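PDB 3KG7: CurH from Lyngbya majuscula, which probably removes water from a beta-hydroxyacyl intermediate to leave a carbon-carbon double bond, as the dehydratase domain of a curacin polyketide synthase module. Local coordinates for residues V98-V103 and S121-E126; A67-N72 and V231-L236; H35-D40 and P166-V171. One frame throughout, in Å; residues are numbered along the deposited sequence.

Interaction 1: residues V98-V103 and S121-E126; sequences VGKQFV and SMSVSE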
loop_
_atom_site.group_PDB
_atom_site.type_symbol
_atom_site.label_atom_id
_atom_site.label_comp_id
_atom_site.label_asym_id
_atom_site.label_seq_id
_atom_site.Cartn_x
_atom_site.Cartn_y
_atom_site.Cartn_z
ATOM N N VAL C 98 -12.266 16.245 -12.441
ATOM C CA VAL C 98 -11.553 17.026 -13.456
ATOM C C VAL C 98 -10.379 16.221 -14.028
ATOM O O VAL C 98 -9.745 16.633 -14.995
ATOM C CB VAL C 98 -11.053 18.393 -12.921
ATOM C CG1 VAL C 98 -10.950 19.408 -14.067
ATOM C CG2 VAL C 98 -11.982 18.928 -11.841
ATOM N N GLY C 99 -10.109 15.066 -13.427
ATOM C CA GLY C 99 -9.061 14.171 -13.895
ATOM C C GLY C 99 -7.680 14.465 -13.343
ATOM O O GLY C 99 -6.698 13.908 -13.824
ATOM N N LYS C 100 -7.609 15.347 -12.345
ATOM C CA LYS C 100 -6.367 15.677 -11.643
ATOM C C LYS C 100 -6.021 14.599 -10.615
ATOM O O LYS C 100 -6.912 14.018 -9.990
ATOM C CB LYS C 100 -6.508 16.995 -10.880
ATOM C CG LYS C 100 -6.727 18.242 -11.708
ATOM C CD LYS C 100 -6.529 19.469 -10.840
ATOM C CE LYS C 100 -7.363 20.641 -11.323
ATOM N NZ LYS C 100 -6.661 21.417 -12.371
ATOM N N GLN C 101 -4.724 14.346 -10.432
ATOM C CA GLN C 101 -4.249 13.385 -9.431
ATOM C C GLN C 101 -3.500 14.126 -8.330
ATOM O O GLN C 101 -2.470 14.763 -8.579
ATOM C CB GLN C 101 -3.324 12.330 -10.054
ATOM C CG GLN C 101 -3.956 11.428 -11.100
ATOM C CD GLN C 101 -2.914 10.759 -11.999
ATOM O OE1 GLN C 101 -2.600 9.572 -11.839
ATOM N NE2 GLN C 101 -2.364 11.524 -12.937
ATOM N N PHE C 102 -4.027 14.051 -7.117
ATOM C CA PHE C 102 -3.367 14.649 -5.965
ATOM C C PHE C 102 -2.189 13.763 -5.549
ATOM O O PHE C 102 -2.268 12.531 -5.630
ATOM C CB PHE C 102 -4.366 14.828 -4.822
ATOM C CG PHE C 102 -3.881 15.721 -3.723
ATOM C CD1 PHE C 102 -3.364 16.983 -4.006
ATOM C CD2 PHE C 102 -3.959 15.311 -2.390
ATOM C CE1 PHE C 102 -2.913 17.812 -2.977
ATOM C CE2 PHE C 102 -3.521 16.134 -1.358
ATOM C CZ PHE C 102 -2.997 17.385 -1.648
ATOM N N VAL C 103 -1.091 14.390 -5.142
ATOM C CA VAL C 103 0.101 13.663 -4.707
ATOM C C VAL C 103 0.556 14.229 -3.373
ATOM O O VAL C 103 0.572 15.447 -3.182
ATOM C CB VAL C 103 1.258 13.791 -5.733
ATOM C CG1 VAL C 103 2.528 13.105 -5.221
ATOM C CG2 VAL C 103 0.856 13.225 -7.104
ATOM N N SER C 121 3.121 18.389 -1.200
ATOM C CA SER C 121 1.836 18.136 -1.840
ATOM C C SER C 121 1.842 18.782 -3.215
ATOM O O SER C 121 2.506 19.802 -3.418
ATOM C CB SER C 121 0.691 18.716 -1.011
ATOM O OG SER C 121 0.900 20.097 -0.767
HETATM N N MSE C 122 1.110 18.193 -4.151
HETATM C CA MSE C 122 0.945 18.772 -5.487
HETATM C C MSE C 122 -0.147 18.050 -6.266
HETATM O O MSE C 122 -0.654 17.015 -5.826
HETATM C CB MSE C 122 2.258 18.738 -6.274
HETATM C CG MSE C 122 2.707 17.347 -6.673
HETATM SE SE MSE C 122 4.648 17.149 -6.624
HETATM C CE MSE C 122 4.918 17.338 -4.697
ATOM N N SER C 123 -0.502 18.609 -7.418
ATOM C CA SER C 123 -1.448 17.983 -8.326
ATOM C C SER C 123 -0.792 17.750 -9.669
ATOM O O SER C 123 -0.120 18.640 -10.214
ATOM C CB SER C 123 -2.690 18.851 -8.515
ATOM O OG SER C 123 -3.648 18.637 -7.486
ATOM N N VAL C 124 -0.972 16.541 -10.189
ATOM C CA VAL C 124 -0.663 16.251 -11.576
ATOM C C VAL C 124 -1.816 16.826 -12.395
ATOM O O VAL C 124 -2.977 16.509 -12.137
ATOM C CB VAL C 124 -0.545 14.734 -11.790
ATOM C CG1 VAL C 124 -0.118 14.406 -13.222
ATOM C CG2 VAL C 124 0.444 14.156 -10.803
ATOM N N SER C 125 -1.504 17.695 -13.351
ATOM C CA SER C 125 -2.520 18.272 -14.227
ATOM C C SER C 125 -3.182 17.182 -15.080
ATOM O O SER C 125 -2.530 16.202 -15.437
ATOM C CB SER C 125 -1.894 19.344 -15.119
ATOM O OG SER C 125 -2.881 20.054 -15.856
ATOM N N GLU C 126 -4.470 17.336 -15.387
ATOM C CA GLU C 126 -5.149 16.390 -16.283
ATOM C C GLU C 126 -4.794 16.692 -17.730
ATOM O O GLU C 126 -5.111 15.914 -18.635
ATOM C CB GLU C 126 -6.670 16.401 -16.090
ATOM C CG GLU C 126 -7.405 17.600 -16.690
ATOM C CD GLU C 126 -7.458 18.806 -15.762
ATOM O OE1 GLU C 126 -7.023 18.687 -14.595
ATOM O OE2 GLU C 126 -7.941 19.875 -16.205
#
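Four backbone hydrogen bonds tie V98-V103 to S121-E126. Q101 and V124 bond both ways: V124 N gives to Q101 O at 2.8 Å, and Q101 N returns a longer 3.3 Å bond to V124 O, arriving in the carbonyl plane on a lone pair. V103 and M122 repeat the exchange, with V103 N 2.7 Å from M122 O, nearly along the C=O axis. Past the paired strands, K100 NZ makes a salt bridge to E126 OE1 at 3.5 Å, although the stronger partner of this ammonium is E69 of strand 66-73, which lies next to 117-124. E126 gets there by a sharp fold: its CG lies between backbone N and carbonyl carbon (chi1 76°) and the chain bends again at chi2, laying the carboxylate obliquely across the lysine's aliphatic stem. The strands are the two arms of an antiparallel hairpin, 101-109 and 117-124, in the N-terminal hot-dog half, held here at the end far from its turn. On the face carrying Q101, V103, M122 and V124, V103 CG2 meets V124 CG2 at 3.8 Å, and V103, M122 and V124 all rest on T58 of helix 52-62. V103 CB also packs against CG of selenomethionine M122. On the other face F102 and S123 sit as a non-hydrogen-bonded pair, S123 OG lying in the ring plane, 3.9 Å from F102 CD1 at the edge.

Interaction 2: residues A67-N72 and V231-L236; sequences AVEDIN and VKEMTL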
loop_
_atom_site.group_PDB
_atom_site.type_symbol
_atom_site.label_atom_id
_atom_site.label_comp_id
_atom_site.label_asym_id
_atom_site.label_seq_id
_atom_site.Cartn_x
_atom_site.Cartn_y
_atom_site.Cartn_z
ATOM N N ALA C 67 2.546 17.734 -16.503
ATOM C CA ALA C 67 2.527 19.046 -15.885
ATOM C C ALA C 67 2.124 18.880 -14.429
ATOM O O ALA C 67 1.184 18.153 -14.116
ATOM C CB ALA C 67 1.552 19.942 -16.604
ATOM N N VAL C 68 2.851 19.536 -13.533
ATOM C CA VAL C 68 2.570 19.421 -12.099
ATOM C C VAL C 68 2.289 20.792 -11.535
ATOM O O VAL C 68 3.075 21.720 -11.728
ATOM C CB VAL C 68 3.720 18.755 -11.326
ATOM C CG1 VAL C 68 3.264 18.401 -9.931
ATOM C CG2 VAL C 68 4.181 17.485 -12.040
ATOM N N GLU C 69 1.160 20.932 -10.854
ATOM C CA GLU C 69 0.734 22.251 -10.398
ATOM C C GLU C 69 0.428 22.318 -8.906
ATOM O O GLU C 69 0.243 21.290 -8.256
ATOM C CB GLU C 69 -0.430 22.785 -11.249
ATOM C CG GLU C 69 -1.545 21.793 -11.536
ATOM C CD GLU C 69 -2.375 22.185 -12.753
ATOM O OE1 GLU C 69 -3.624 22.132 -12.670
ATOM O OE2 GLU C 69 -1.783 22.549 -13.796
ATOM N N ASP C 70 0.390 23.545 -8.383
ATOM C CA ASP C 70 0.158 23.832 -6.953
ATOM C C ASP C 70 1.035 22.981 -6.035
ATOM O O ASP C 70 0.537 22.220 -5.196
ATOM C CB ASP C 70 -1.319 23.679 -6.587
ATOM C CG ASP C 70 -2.223 24.507 -7.475
ATOM O OD1 ASP C 70 -2.570 24.040 -8.585
ATOM O OD2 ASP C 70 -2.588 25.627 -7.053
ATOM N N ILE C 71 2.343 23.118 -6.222
ATOM C CA ILE C 71 3.327 22.363 -5.465
ATOM C C ILE C 71 3.657 23.126 -4.195
ATOM O O ILE C 71 3.963 24.318 -4.250
ATOM C CB ILE C 71 4.623 22.129 -6.280
ATOM C CG1 ILE C 71 4.312 21.404 -7.600
ATOM C CG2 ILE C 71 5.638 21.331 -5.449
ATOM C CD1 ILE C 71 5.350 21.620 -8.694
ATOM N N ASN C 72 3.562 22.443 -3.056
ATOM C CA ASN C 72 3.979 23.015 -1.773
ATOM C C ASN C 72 4.943 22.117 -1.013
ATOM O O ASN C 72 4.806 20.883 -1.007
ATOM C CB ASN C 72 2.781 23.320 -0.877
ATOM C CG ASN C 72 1.690 24.078 -1.596
ATOM O OD1 ASN C 72 1.005 23.522 -2.465
ATOM N ND2 ASN C 72 1.503 25.344 -1.227
ATOM N N VAL C 231 5.867 26.037 -5.690
ATOM C CA VAL C 231 6.064 26.169 -7.131
ATOM C C VAL C 231 4.689 26.163 -7.790
ATOM O O VAL C 231 3.911 25.230 -7.592
ATOM C CB VAL C 231 6.909 24.999 -7.704
ATOM C CG1 VAL C 231 7.022 25.100 -9.229
ATOM C CG2 VAL C 231 8.290 24.970 -7.075
ATOM N N LYS C 232 4.389 27.204 -8.559
ATOM C CA LYS C 232 3.097 27.310 -9.226
ATOM C C LYS C 232 2.891 26.161 -10.208
ATOM O O LYS C 232 1.929 25.410 -10.086
ATOM C CB LYS C 232 2.972 28.666 -9.926
ATOM C CG LYS C 232 1.770 28.809 -10.863
ATOM C CD LYS C 232 0.477 29.165 -10.130
ATOM C CE LYS C 232 -0.690 29.191 -11.107
ATOM N NZ LYS C 232 -1.871 29.879 -10.532
ATOM N N GLU C 233 3.808 26.022 -11.163
ATOM C CA GLU C 233 3.709 24.981 -12.185
ATOM C C GLU C 233 5.088 24.489 -12.597
ATOM O O GLU C 233 6.062 25.249 -12.594
ATOM C CB GLU C 233 2.911 25.480 -13.407
ATOM C CG GLU C 233 2.898 24.526 -14.610
ATOM C CD GLU C 233 1.498 24.268 -15.172
ATOM O OE1 GLU C 233 0.514 24.375 -14.406
ATOM O OE2 GLU C 233 1.378 23.932 -16.375
HETATM N N MSE C 234 5.161 23.206 -12.932
HETATM C CA MSE C 234 6.364 22.616 -13.494
HETATM C C MSE C 234 5.952 21.664 -14.611
HETATM O O MSE C 234 5.167 20.740 -14.401
HETATM C CB MSE C 234 7.181 21.894 -12.416
HETATM C CG MSE C 234 8.683 21.859 -12.686
HETATM SE SE MSE C 234 9.287 20.274 -13.656
HETATM C CE MSE C 234 10.808 20.983 -14.659
ATOM N N THR C 235 6.455 21.916 -15.813
ATOM C CA THR C 235 6.162 21.048 -16.949
ATOM C C THR C 235 7.439 20.446 -17.488
ATOM O O THR C 235 8.499 21.077 -17.446
ATOM C CB THR C 235 5.498 21.801 -18.103
ATOM O OG1 THR C 235 6.436 22.726 -18.673
ATOM C CG2 THR C 235 4.255 22.538 -17.620
ATOM N N LEU C 236 7.335 19.229 -18.002
ATOM C CA LEU C 236 8.450 18.595 -18.680
ATOM C C LEU C 236 7.918 17.746 -19.833
ATOM O O LEU C 236 7.038 16.902 -19.631
ATOM C CB LEU C 236 9.268 17.758 -17.693
ATOM C CG LEU C 236 10.519 17.086 -18.262
ATOM C CD1 LEU C 236 11.531 18.124 -18.760
ATOM C CD2 LEU C 236 11.137 16.152 -17.239
#
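E69 starts in the crowded position, CG between its backbone N and carbonyl carbon (chi1 45°), and then runs out extended; E233 has CG anti to the backbone N (chi1 173°) and bends at chi2. These different routes bring two carboxylates together, side by side and pointing the same way, with E69 OE2 3.0 Å from E233 OE1 and the planes turned 33° apart. In the adjacent pair, whose side chains point to the other face, V68 and M234 are joined by two antiparallel hydrogen bonds: V68 N to M234 O and M234 N to V68 O are both 2.8 Å, each donor in the acceptor's carbonyl plane. Next the two chains turn corners together, at D70 and K232. D70 N still reaches K232 O at 3.0 Å, but from above the carbonyl plane. Past the corner, I71 and V231 resume the pairing with bonds in both directions. K232 and E233 also make a classic beta bulge against N279 on the far side. On the face opposite the glutamates, I71 CD1 touches V231 CB at 3.9 Å and reaches along to M234 CB at 4.2 Å, and I71 and M234 both pack on I55 of helix 52-62. This is the seam of the double hot-dog, where strand 66-73 of the N-terminal half meets strand 225-236 of the C-terminal half. Two neighbouring acids should repel if both are ionised; K100, in salt bridge with E69 OE1, probably offsets part of that charge, S125 OG adds a weak hydrogen bond with E69 OE2, and a raised pKa for one glutamate is plausible.

Interaction 3: residues H35-D40 and P166-V171; sequences HPWIGD and PMLQAV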
loop_
_atom_site.group_PDB
_atom_site.type_symbol
_atom_site.label_atom_id
_atom_site.label_comp_id
_atom_site.label_asym_id
_atom_site.label_seq_id
_atom_site.Cartn_x
_atom_site.Cartn_y
_atom_site.Cartn_z
ATOM N N HIS C 35 20.416 6.297 -0.834
ATOM C CA HIS C 35 20.489 7.552 -1.554
ATOM C C HIS C 35 21.686 8.376 -1.087
ATOM O O HIS C 35 21.502 9.426 -0.469
ATOM C CB HIS C 35 19.219 8.355 -1.288
ATOM C CG HIS C 35 17.987 7.759 -1.884
ATOM N ND1 HIS C 35 17.502 8.140 -3.116
ATOM C CD2 HIS C 35 17.137 6.816 -1.415
ATOM C CE1 HIS C 35 16.410 7.445 -3.387
ATOM N NE2 HIS C 35 16.169 6.633 -2.373
ATOM N N PRO C 36 22.917 7.921 -1.395
ATOM C CA PRO C 36 24.094 8.648 -0.945
ATOM C C PRO C 36 24.127 10.109 -1.365
ATOM O O PRO C 36 24.804 10.905 -0.718
ATOM C CB PRO C 36 25.251 7.888 -1.601
ATOM C CG PRO C 36 24.641 7.103 -2.683
ATOM C CD PRO C 36 23.297 6.727 -2.164
ATOM N N TRP C 37 23.407 10.457 -2.428
ATOM C CA TRP C 37 23.428 11.830 -2.952
ATOM C C TRP C 37 22.947 12.869 -1.948
ATOM O O TRP C 37 23.418 14.000 -1.961
ATOM C CB TRP C 37 22.636 11.950 -4.258
ATOM C CG TRP C 37 21.169 11.615 -4.164
ATOM C CD1 TRP C 37 20.599 10.380 -4.306
ATOM C CD2 TRP C 37 20.091 12.531 -3.934
ATOM N NE1 TRP C 37 19.233 10.471 -4.165
ATOM C CE2 TRP C 37 18.895 11.781 -3.942
ATOM C CE3 TRP C 37 20.019 13.917 -3.716
ATOM C CZ2 TRP C 37 17.639 12.367 -3.745
ATOM C CZ3 TRP C 37 18.768 14.499 -3.516
ATOM C CH2 TRP C 37 17.594 13.720 -3.538
ATOM N N ILE C 38 22.020 12.483 -1.076
ATOM C CA ILE C 38 21.488 13.418 -0.081
ATOM C C ILE C 38 22.612 13.956 0.794
ATOM O O ILE C 38 22.620 15.129 1.158
ATOM C CB ILE C 38 20.390 12.793 0.793
ATOM C CG1 ILE C 38 19.295 12.201 -0.091
ATOM C CG2 ILE C 38 19.811 13.831 1.761
ATOM C CD1 ILE C 38 18.357 11.306 0.645
ATOM N N GLY C 39 23.577 13.098 1.105
ATOM C CA GLY C 39 24.739 13.489 1.884
ATOM C C GLY C 39 25.561 14.591 1.255
ATOM O O GLY C 39 26.371 15.223 1.927
ATOM N N ASP C 40 25.358 14.827 -0.039
ATOM C CA ASP C 40 26.051 15.907 -0.736
ATOM C C ASP C 40 25.162 17.135 -1.002
ATOM O O ASP C 40 25.587 18.081 -1.673
ATOM C CB ASP C 40 26.738 15.389 -2.007
ATOM C CG ASP C 40 28.067 14.679 -1.715
ATOM O OD1 ASP C 40 28.739 14.994 -0.701
ATOM O OD2 ASP C 40 28.444 13.798 -2.516
ATOM N N PRO C 166 30.079 16.591 -4.256
ATOM C CA PRO C 166 30.407 15.964 -5.546
ATOM C C PRO C 166 29.212 15.445 -6.356
ATOM O O PRO C 166 29.205 15.549 -7.590
ATOM C CB PRO C 166 31.303 14.792 -5.134
ATOM C CG PRO C 166 32.009 15.289 -3.945
ATOM C CD PRO C 166 31.025 16.168 -3.206
HETATM N N MSE C 167 28.220 14.894 -5.660
HETATM C CA MSE C 167 27.062 14.277 -6.292
HETATM C C MSE C 167 25.966 15.284 -6.634
HETATM O O MSE C 167 24.934 14.916 -7.216
HETATM C CB MSE C 167 26.523 13.173 -5.395
HETATM C CG MSE C 167 27.023 11.806 -5.771
HETATM SE SE MSE C 167 26.673 10.482 -4.381
HETATM C CE MSE C 167 28.502 10.154 -3.764
ATOM N N LEU C 168 26.200 16.545 -6.269
ATOM C CA LEU C 168 25.271 17.642 -6.540
ATOM C C LEU C 168 25.875 18.668 -7.499
ATOM O O LEU C 168 25.184 19.579 -7.967
ATOM C CB LEU C 168 24.858 18.333 -5.234
ATOM C CG LEU C 168 23.594 17.939 -4.449
ATOM C CD1 LEU C 168 22.319 18.371 -5.157
ATOM C CD2 LEU C 168 23.543 16.465 -4.119
ATOM N N GLN C 169 27.162 18.515 -7.796
ATOM C CA GLN C 169 27.874 19.461 -8.656
ATOM C C GLN C 169 27.566 19.234 -10.132
ATOM O O GLN C 169 28.387 18.699 -10.883
ATOM C CB GLN C 169 29.371 19.410 -8.370
ATOM C CG GLN C 169 29.740 20.186 -7.118
ATOM C CD GLN C 169 31.088 19.803 -6.555
ATOM O OE1 GLN C 169 31.516 18.654 -6.659
ATOM N NE2 GLN C 169 31.760 20.764 -5.939
ATOM N N ALA C 170 26.368 19.655 -10.530
ATOM C CA ALA C 170 25.857 19.437 -11.885
ATOM C C ALA C 170 26.039 20.654 -12.782
ATOM O O ALA C 170 25.800 20.577 -13.986
ATOM C CB ALA C 170 24.382 19.032 -11.838
ATOM N N VAL C 171 26.454 21.773 -12.196
ATOM C CA VAL C 171 26.608 23.012 -12.945
ATOM C C VAL C 171 27.981 23.079 -13.611
ATOM O O VAL C 171 28.991 23.377 -12.964
ATOM C CB VAL C 171 26.379 24.251 -12.058
ATOM C CG1 VAL C 171 26.370 25.509 -12.903
ATOM C CG2 VAL C 171 25.077 24.118 -11.279
#
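Two loops from the two hot-dog halves meet here in a mixed contact that brings together a carboxylate, a proline and two large apolar side chains, with one weak hydrogen bond. H35-D40 runs from strand 24-30 of the N-terminal half into strand 41-43 and ends in a 3-10 turn at 38-40; P166-V171 leaves strand 162-164, which pairs with 41-43 in a small antiparallel sheet. HPWIGD resembles the sequence that precedes the catalytic histidine in related dehydratases, so the contact probably borders the active-site region. D40 points at the other loop, its CG anti to its own carbonyl carbon and beside the backbone N (chi1 -79°). That places OD2 3.3 Å from M167 N in a weak hydrogen bond, while the carboxylate also lies across P166, with OD1 and OD2 both close to CD of the proline. Selenomethionine M167 spans the turn, CB near D40 OD2 at its end and SE 3.8 Å from W37 CA at its start, beside P36 CB. L168 lies against the backbone of the turn, CD2 3.3 Å from W37 O and CG close to D40 O; it also packs on V203 of helix 202-207. W37 O is already bonded to D40 N within the turn. L168 CD2 lies at the indole's edge, 4.4 Å from W37 CE3, whereas I38 CG1 lies over the centre of one indole face. The indole's rotation is set in part by W37 NE1, which donates to H35 ND1 at 3.1 Å; NE1 lies in the imidazole plane, while ND1 is tilted 24° out of the indole plane.

Interactions 1 and 2 belong to one run of strands: 117-124 lies beside 66-73, with S123 O on E69 N and S125 N on A67 O as probable hydrogen bonds. Both contacts back onto helix 52-62, and they share the charged pair K100 and E69. All three contacts are partly buried. Interaction 1, inside the N-terminal half, is furthest from the chain's centre, whereas interaction 2 lies nearest to it and joins the halves. Interaction 3, its centre about 23 Å from that of interaction 2 and across the chain's centre, joins the same halves through loops, replacing reciprocal backbone bonding with side-chain contacts, some to backbone carbonyls, and a single weak bond from backbone to carboxylate.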